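Local atomic coordinates of BH2358 protein (Bacillus halodurans C-125, PDB entry 2RBD), a protein that is of uncertain function, possibly a spore coat protein, and folds as a ferritin-like four-helix bundle. Residues Leu69-Ser72 with Gly76-Pro79. Sequence-based numbering, arbitrary orientation.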
loop_
_atom_site.group_PDB
_atom_site.type_symbol
_atom_site.label_atom_id
_atom_site.label_comp_id
_atom_site.label_asym_id
_atom_site.label_seq_id
_atom_site.Cartn_x
_atom_site.Cartn_y
_atom_site.Cartn_z
ATOM N N LEU A 69 -1.875 -5.695 24.710
ATOM C CA LEU A 69 -2.790 -4.648 24.252
ATOM C C LEU A 69 -4.178 -5.184 24.028
ATOM O O LEU A 69 -5.164 -4.665 24.571
ATOM C CB LEU A 69 -2.258 -4.004 22.949
ATOM C CG LEU A 69 -3.143 -2.923 22.314
ATOM C CD1 LEU A 69 -3.212 -1.677 23.196
ATOM C CD2 LEU A 69 -2.666 -2.592 20.886
ATOM N N LEU A 70 -4.278 -6.259 23.270
ATOM C CA LEU A 70 -5.600 -6.855 23.017
ATOM C C LEU A 70 -6.265 -7.416 24.260
ATOM O O LEU A 70 -7.469 -7.210 24.462
ATOM C CB LEU A 70 -5.529 -7.907 21.917
ATOM C CG LEU A 70 -5.110 -7.351 20.559
ATOM C CD1 LEU A 70 -5.222 -8.509 19.569
ATOM C CD2 LEU A 70 -5.915 -6.149 20.118
ATOM N N ARG A 71 -5.490 -8.084 25.097
ATOM C CA ARG A 71 -6.064 -8.664 26.335
ATOM C C ARG A 71 -6.596 -7.573 27.266
ATOM O O ARG A 71 -7.602 -7.779 27.962
ATOM C CB ARG A 71 -5.046 -9.526 27.085
ATOM C CG ARG A 71 -4.829 -10.920 26.495
ATOM C CD ARG A 71 -4.102 -11.823 27.520
ATOM N NE ARG A 71 -2.971 -11.089 28.061
ATOM C CZ ARG A 71 -1.715 -11.234 27.654
ATOM N NH1 ARG A 71 -1.373 -12.181 26.764
ATOM N NH2 ARG A 71 -0.779 -10.447 28.180
ATOM N N SER A 72 -5.937 -6.410 27.298
ATOM C CA SER A 72 -6.341 -5.314 28.167
ATOM C C SER A 72 -7.523 -4.532 27.595
ATOM O O SER A 72 -8.062 -3.654 28.250
ATOM C CB SER A 72 -5.203 -4.316 28.371
ATOM O OG SER A 72 -4.030 -4.936 28.852
ATOM N N GLY A 76 -10.613 -10.582 21.575
ATOM C CA GLY A 76 -10.175 -11.952 21.425
ATOM C C GLY A 76 -8.935 -12.080 20.585
ATOM O O GLY A 76 -8.793 -11.412 19.571
ATOM N N LEU A 77 -8.059 -12.970 21.001
ATOM C CA LEU A 77 -6.794 -13.206 20.298
ATOM C C LEU A 77 -6.975 -14.220 19.202
ATOM O O LEU A 77 -7.798 -15.119 19.313
ATOM C CB LEU A 77 -5.690 -13.677 21.268
ATOM C CG LEU A 77 -5.315 -12.756 22.431
ATOM C CD1 LEU A 77 -4.081 -13.248 23.198
ATOM C CD2 LEU A 77 -5.104 -11.319 21.956
ATOM N N PRO A 78 -6.210 -14.078 18.114
ATOM C CA PRO A 78 -6.284 -15.069 17.052
ATOM C C PRO A 78 -5.545 -16.353 17.451
ATOM O O PRO A 78 -4.541 -16.298 18.123
ATOM C CB PRO A 78 -5.548 -14.389 15.876
ATOM C CG PRO A 78 -4.624 -13.474 16.507
ATOM C CD PRO A 78 -5.224 -13.022 17.825
ATOM N N PRO A 79 -6.020 -17.499 17.024
ATOM C CA PRO A 79 -5.340 -18.746 17.351
ATOM C C PRO A 79 -4.062 -18.882 16.542
ATOM O O PRO A 79 -4.089 -18.659 15.342
ATOM C CB PRO A 79 -6.354 -19.803 16.957
ATOM C CG PRO A 79 -7.161 -19.134 15.888
ATOM C CD PRO A 79 -7.259 -17.701 16.265
#
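With chi1 near -60° in both Leu70 and Leu77, each CG lies anti to its own carbonyl carbon and beside its backbone N; in Leu77 a chi2 of -172° then turns the CD2 methyl toward Leu70 and leaves CD1 for Arg71. The contact sits at one end of a four-helix bundle, where helix 46-72 gives way to the long connection leading to helix 100-124, and three residues separate the two segments. No hydrogen bond joins them; the contact is apolar. Leu77 CD2 approaches Leu70 CB to 3.4 Å, but the apparent tightness of this pair is doubtful, because Leu77 was modelled in two conformers and the value belongs to one of them. The same methyl also lies 3.7 Å from Leu70 CD1. Leu70 itself is buried, touching Thr22 of helix 16-42 and Val75 of the intervening loop, whereas Leu77 remains partly exposed. Pro78 then packs on Trp23, Leu26 and Ser27, laying the start of the connection along helix 16-42, and Pro79 reaches Ile159 of a second subunit. The chain of Arg71 bends at chi3 (-47°) and ends in a salt bridge from NH2 to Glu68, while its aliphatic part meets the other branch of Leu77, whose CD1 stands 4.1 Å from Arg71 CG.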